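Local coordinates for protein galactokinase (Bifidobacterium longum subsp. infantis ATCC 15697 = JCM 1222 = DSM 20088, PDB 6TEQ) that probably phosphorylates galactose with ATP, as a GHMP-family galactokinase, and binds 2-deoxy-2-fluoro-galactose in its sugar pocket, at residues Lys260-Ala265 with Lys285-Ala290; Leu54-Ala59 with Ser312-Phe317. All blocks are in the same frame, centred on the assembly; numbering follows the deposited sequence.

Interaction 1: Lys260-Ala265 with Lys285-Ala290; sequences KILGVA and KETLDA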
loop_
_atom_site.group_PDB
_atom_site.type_symbol
_atom_site.label_atom_id
_atom_site.label_comp_id
_atom_site.label_asym_id
_atom_site.label_seq_id
_atom_site.Cartn_x
_atom_site.Cartn_y
_atom_site.Cartn_z
ATOM N N LYS A 260 -4.920 -24.224 -7.137
ATOM C CA LYS A 260 -4.592 -25.412 -7.959
ATOM C C LYS A 260 -5.411 -26.601 -7.424
ATOM O O LYS A 260 -6.024 -27.325 -8.267
ATOM C CB LYS A 260 -3.077 -25.685 -7.974
ATOM C CG LYS A 260 -2.617 -26.816 -8.898
ATOM C CD LYS A 260 -1.156 -27.207 -8.733
ATOM C CE LYS A 260 -0.612 -28.171 -9.787
ATOM N NZ LYS A 260 -1.496 -29.341 -10.010
ATOM N N ILE A 261 -5.354 -26.845 -6.119
ATOM C CA ILE A 261 -6.040 -28.025 -5.540
ATOM C C ILE A 261 -7.536 -27.916 -5.834
ATOM O O ILE A 261 -8.111 -28.899 -6.305
ATOM C CB ILE A 261 -5.752 -28.188 -4.056
ATOM C CG1 ILE A 261 -4.294 -28.595 -3.864
ATOM C CG2 ILE A 261 -6.714 -29.211 -3.458
ATOM C CD1 ILE A 261 -3.860 -28.577 -2.471
ATOM N N LEU A 262 -8.087 -26.729 -5.721
ATOM C CA LEU A 262 -9.537 -26.474 -5.928
ATOM C C LEU A 262 -9.910 -26.449 -7.416
ATOM O O LEU A 262 -11.115 -26.554 -7.720
ATOM C CB LEU A 262 -9.889 -25.156 -5.237
ATOM C CG LEU A 262 -9.900 -25.301 -3.714
ATOM C CD1 LEU A 262 -10.011 -23.931 -3.101
ATOM C CD2 LEU A 262 -10.972 -26.285 -3.203
ATOM N N GLY A 263 -8.940 -26.404 -8.325
ATOM C CA GLY A 263 -9.203 -26.398 -9.769
ATOM C C GLY A 263 -9.758 -25.067 -10.261
ATOM O O GLY A 263 -10.486 -25.116 -11.220
ATOM N N VAL A 264 -9.372 -23.945 -9.624
ATOM C CA VAL A 264 -9.858 -22.599 -9.906
ATOM C C VAL A 264 -8.671 -21.741 -10.267
ATOM O O VAL A 264 -7.558 -21.970 -9.795
ATOM C CB VAL A 264 -10.685 -22.001 -8.750
ATOM C CG1 VAL A 264 -11.990 -22.782 -8.557
ATOM C CG2 VAL A 264 -9.917 -21.964 -7.422
ATOM N N ALA A 265 -8.918 -20.736 -11.064
ATOM C CA ALA A 265 -7.800 -19.848 -11.501
ATOM C C ALA A 265 -7.316 -18.996 -10.315
ATOM O O ALA A 265 -6.097 -18.643 -10.282
ATOM C CB ALA A 265 -8.255 -18.930 -12.579
ATOM N N LYS A 285 -17.493 -25.068 4.269
ATOM C CA LYS A 285 -17.118 -26.397 4.775
ATOM C C LYS A 285 -16.699 -27.311 3.611
ATOM O O LYS A 285 -15.716 -27.991 3.721
ATOM C CB LYS A 285 -18.283 -26.960 5.596
ATOM C CG LYS A 285 -18.184 -28.430 5.982
ATOM C CD LYS A 285 -16.984 -28.716 6.795
ATOM C CE LYS A 285 -17.096 -30.118 7.324
ATOM N NZ LYS A 285 -15.811 -30.695 7.743
ATOM N N GLU A 286 -17.454 -27.307 2.536
ATOM C CA GLU A 286 -17.193 -28.241 1.419
ATOM C C GLU A 286 -15.882 -27.818 0.771
ATOM O O GLU A 286 -15.157 -28.701 0.263
ATOM C CB GLU A 286 -18.357 -28.314 0.458
ATOM C CG GLU A 286 -19.574 -28.992 1.091
ATOM C CD GLU A 286 -20.822 -28.962 0.235
ATOM O OE1 GLU A 286 -20.777 -28.338 -0.833
ATOM O OE2 GLU A 286 -21.835 -29.495 0.683
ATOM N N THR A 287 -15.605 -26.521 0.724
ATOM C CA THR A 287 -14.346 -26.049 0.139
ATOM C C THR A 287 -13.204 -26.474 1.035
ATOM O O THR A 287 -12.262 -27.036 0.536
ATOM C CB THR A 287 -14.343 -24.531 -0.007
ATOM O OG1 THR A 287 -15.462 -24.157 -0.814
ATOM C CG2 THR A 287 -13.018 -24.044 -0.523
ATOM N N LEU A 288 -13.288 -26.197 2.329
ATOM C CA LEU A 288 -12.121 -26.500 3.195
ATOM C C LEU A 288 -11.924 -28.018 3.264
ATOM O O LEU A 288 -10.766 -28.425 3.412
ATOM C CB LEU A 288 -12.336 -25.900 4.570
ATOM C CG LEU A 288 -12.537 -24.411 4.603
ATOM C CD1 LEU A 288 -12.618 -23.909 6.033
ATOM C CD2 LEU A 288 -11.466 -23.693 3.803
ATOM N N ASP A 289 -12.992 -28.827 3.098
ATOM C CA ASP A 289 -12.841 -30.318 3.089
ATOM C C ASP A 289 -11.945 -30.813 1.939
ATOM O O ASP A 289 -11.321 -31.888 2.101
ATOM C CB ASP A 289 -14.198 -31.013 3.118
ATOM C CG ASP A 289 -14.840 -31.099 4.496
ATOM O OD1 ASP A 289 -14.155 -30.805 5.550
ATOM O OD2 ASP A 289 -16.034 -31.479 4.502
ATOM N N ALA A 290 -11.856 -30.048 0.865
ATOM C CA ALA A 290 -11.067 -30.367 -0.333
ATOM C C ALA A 290 -9.567 -30.008 -0.149
ATOM O O ALA A 290 -8.740 -30.407 -1.008
ATOM C CB ALA A 290 -11.693 -29.665 -1.521
#
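With its CG anti to the carbonyl carbon (chi1 -73°), Leu-262 carries its two methyl groups across to the end of helix 280-289, where they meet Thr-287 and Ala-290, which comes just after the helix. Leu-262 CD2 rests against Ala-290 CB at 3.8 Å. Both branch ends also lie close to the methyl group of Thr-287, the Leu-262 CD1 to Thr-287 CG2 distance being 4.0 Å, and the two side chains cross at about a right angle. Thr-287 can offer this methyl because its CG2 stands anti to the backbone N (chi1 -58°), while OG1 turns back to bond the carbonyl of Ala-283 in the preceding turn. Threonine therefore shows an apolar branch to the leucine and satisfies its hydroxyl within its own helix.

The contact joins two helix C-termini. Helix 247-262 stops in a Schellman motif, in which Gly-263, with a phi of 73°, takes a left-handed conformation that a residue without a CB adopts easily; one of its closing bonds runs from Gly-263 N to Lys-260 O at 3.1 Å. Across from Leu-262, Ala-290 offers only its short CB, a fitting size where a leucine methyl must come close to the backbone. Ile-261 adds a fringe contact, its CG2 lying 3.4 Å from the carbonyl O of Ala-290. Its side chain also reaches Met-296 of helix 294-318, and, like Leu-262, it touches Leu-291. Helix 267-276 takes part too, as Thr-270 and Ile-274 pack on Thr-287. At the exposed surface, Lys-285 and Asp-289 form a salt bridge one turn apart, NZ to OD1 at 2.8 Å, using the syn lone pair of the carboxylate; these charged residues suit a helix face turned to solvent.

Interaction 2: Leu54-Ala59 with Ser312-Phe317; sequences LCLPIA and SFVRAF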
loop_
_atom_site.group_PDB
_atom_site.type_symbol
_atom_site.label_atom_id
_atom_site.label_comp_id
_atom_site.label_asym_id
_atom_site.label_seq_id
_atom_site.Cartn_x
_atom_site.Cartn_y
_atom_site.Cartn_z
ATOM N N LEU A 54 -11.186 -8.336 -3.505
ATOM C CA LEU A 54 -11.601 -6.934 -3.310
ATOM C C LEU A 54 -10.703 -6.314 -2.263
ATOM O O LEU A 54 -10.326 -6.991 -1.283
ATOM C CB LEU A 54 -13.042 -6.817 -2.814
ATOM C CG LEU A 54 -14.065 -7.412 -3.768
ATOM C CD1 LEU A 54 -15.450 -7.365 -3.146
ATOM C CD2 LEU A 54 -14.063 -6.679 -5.099
ATOM N N CYS A 55 -10.442 -5.004 -2.436
ATOM C CA CYS A 55 -9.655 -4.189 -1.480
ATOM C C CYS A 55 -10.334 -2.840 -1.328
ATOM O O CYS A 55 -11.191 -2.490 -2.165
ATOM C CB CYS A 55 -8.203 -4.014 -1.920
ATOM S SG CYS A 55 -7.427 -5.533 -2.538
ATOM N N LEU A 56 -9.931 -2.107 -0.303
ATOM C CA LEU A 56 -10.491 -0.773 -0.030
ATOM C C LEU A 56 -9.457 0.152 0.574
ATOM O O LEU A 56 -9.569 0.499 1.755
ATOM C CB LEU A 56 -11.729 -0.943 0.852
ATOM C CG LEU A 56 -12.617 0.285 0.934
ATOM C CD1 LEU A 56 -13.294 0.573 -0.413
ATOM C CD2 LEU A 56 -13.659 0.091 2.006
ATOM N N PRO A 57 -8.460 0.572 -0.236
ATOM C CA PRO A 57 -7.490 1.533 0.284
ATOM C C PRO A 57 -7.911 2.990 0.112
ATOM O O PRO A 57 -8.785 3.326 -0.651
ATOM C CB PRO A 57 -6.258 1.262 -0.591
ATOM C CG PRO A 57 -6.837 0.832 -1.946
ATOM C CD PRO A 57 -8.057 -0.038 -1.545
ATOM N N ILE A 58 -7.274 3.798 0.961
ATOM C CA ILE A 58 -7.223 5.273 0.817
ATOM C C ILE A 58 -5.778 5.663 0.625
ATOM O O ILE A 58 -4.853 4.945 1.116
ATOM C CB ILE A 58 -7.849 5.992 2.015
ATOM C CG1 ILE A 58 -7.135 5.679 3.322
ATOM C CG2 ILE A 58 -9.327 5.676 2.080
ATOM C CD1 ILE A 58 -7.466 6.591 4.446
ATOM N N ALA A 59 -5.598 6.786 -0.033
ATOM C CA ALA A 59 -4.262 7.383 -0.161
ATOM C C ALA A 59 -4.059 8.270 1.061
ATOM O O ALA A 59 -4.960 9.094 1.419
ATOM C CB ALA A 59 -4.167 8.178 -1.420
ATOM N N SER A 312 -19.252 -6.009 2.882
ATOM C CA SER A 312 -19.969 -5.647 4.128
ATOM C C SER A 312 -19.583 -4.233 4.597
ATOM O O SER A 312 -20.445 -3.503 5.086
ATOM C CB SER A 312 -19.781 -6.644 5.169
ATOM O OG SER A 312 -20.396 -7.875 4.732
ATOM N N PHE A 313 -18.286 -3.914 4.496
ATOM C CA PHE A 313 -17.805 -2.640 4.971
ATOM C C PHE A 313 -18.364 -1.523 4.094
ATOM O O PHE A 313 -18.686 -0.466 4.611
ATOM C CB PHE A 313 -16.271 -2.655 5.028
ATOM C CG PHE A 313 -15.734 -1.406 5.644
ATOM C CD1 PHE A 313 -15.419 -1.333 6.984
ATOM C CD2 PHE A 313 -15.519 -0.301 4.867
ATOM C CE1 PHE A 313 -14.885 -0.183 7.544
ATOM C CE2 PHE A 313 -15.039 0.862 5.439
ATOM C CZ PHE A 313 -14.735 0.928 6.774
ATOM N N VAL A 314 -18.257 -1.677 2.759
ATOM C CA VAL A 314 -18.749 -0.649 1.832
ATOM C C VAL A 314 -20.220 -0.367 2.190
ATOM O O VAL A 314 -20.622 0.797 2.215
ATOM C CB VAL A 314 -18.525 -1.157 0.392
ATOM C CG1 VAL A 314 -19.312 -0.393 -0.605
ATOM C CG2 VAL A 314 -17.015 -1.122 0.066
ATOM N N ARG A 315 -20.992 -1.378 2.486
ATOM C CA ARG A 315 -22.415 -1.191 2.819
ATOM C C ARG A 315 -22.537 -0.500 4.196
ATOM O O ARG A 315 -23.268 0.519 4.304
ATOM C CB ARG A 315 -23.122 -2.534 2.848
ATOM C CG ARG A 315 -24.560 -2.401 3.324
ATOM C CD ARG A 315 -25.175 -3.745 3.472
ATOM N NE ARG A 315 -25.468 -4.309 2.176
ATOM C CZ ARG A 315 -26.046 -5.492 2.005
ATOM N NH1 ARG A 315 -26.416 -6.238 3.058
ATOM N NH2 ARG A 315 -26.267 -5.887 0.767
ATOM N N ALA A 316 -21.776 -0.956 5.185
ATOM C CA ALA A 316 -21.884 -0.409 6.562
ATOM C C ALA A 316 -21.531 1.062 6.554
ATOM O O ALA A 316 -22.203 1.885 7.151
ATOM C CB ALA A 316 -21.033 -1.155 7.549
ATOM N N PHE A 317 -20.411 1.404 5.908
ATOM C CA PHE A 317 -19.978 2.805 5.949
ATOM C C PHE A 317 -20.975 3.687 5.207
ATOM O O PHE A 317 -21.263 4.806 5.658
ATOM C CB PHE A 317 -18.538 2.953 5.441
ATOM C CG PHE A 317 -17.854 4.149 6.006
ATOM C CD1 PHE A 317 -17.277 4.089 7.264
ATOM C CD2 PHE A 317 -17.859 5.351 5.318
ATOM C CE1 PHE A 317 -16.687 5.223 7.806
ATOM C CE2 PHE A 317 -17.318 6.486 5.869
ATOM C CZ PHE A 317 -16.761 6.426 7.126
#
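The carbonyl O of Phe-313 accepts the backbone N-H of Phe-317 (Phe-317 N to Phe-313 O 2.9 Å), an ordinary i to i+4 helix bond that fixes the turn from which Phe-313 and Val-314 face Leu-56. On the strand side, the backbone N of Leu-56 is bonded by OD1 of Asn-42, which ties it to the end of the neighbouring strand 33-42. Leu-56 has its CG anti to the backbone N (chi1 -165°), and this sends both methyl groups to the helix. Leu-56 CD2 does most of the touching: it meets the ring of Phe-313 obliquely, 3.4 Å from Phe-313 CD2 and 3.8 Å from Phe-313 CE2, a close fit of methyl against aromatic carbons. Val-314 meets the same leucine, its CG2 lying 4.1 Å from both Leu-56 CD1 and Leu-56 CD2. The branched leucine thus spans two neighbouring helix residues.

The ring of Phe-313 is also packed from the next helix, nearly parallel to the ring of Phe-329 in helix 322-338. Leu-56 also rests on Ala-203 and Leu-205 of the neighbouring strand 202-207; the contact thus joins helix 294-318 to the sheet, the Leu-56 side chain being about 10 Å from the bound sugar. No hydrogen bond passes between the two segments; their cohesion comes from shape and the exclusion of water, which suits the buried Leu-56 and Phe-313, one aliphatic and one aromatic.

Overall arrangement
Interaction 1 lies at the surface, its centre about 29 Å from that of the chain; interaction 2 is buried, its centre about 14 Å from it. Their centres are 27 Å apart and their nearest atoms about 13 Å. Along the chain, Leu-54 to Ala-59 comes first, then both segments of interaction 1, then Ser-312 to Phe-317. Helix 294-318 relates the two: its early residues pack on Ile-261 and Leu-288, its last turns carry Phe-313 and Val-314. Interaction 1 ties helices together locally; interaction 2 joins them to the larger mixed sheet, which holds strand 54-70, with the Leu-56 side chain about 10 Å from the bound sugar, consistent with a GHMP-kinase active site between two lobes.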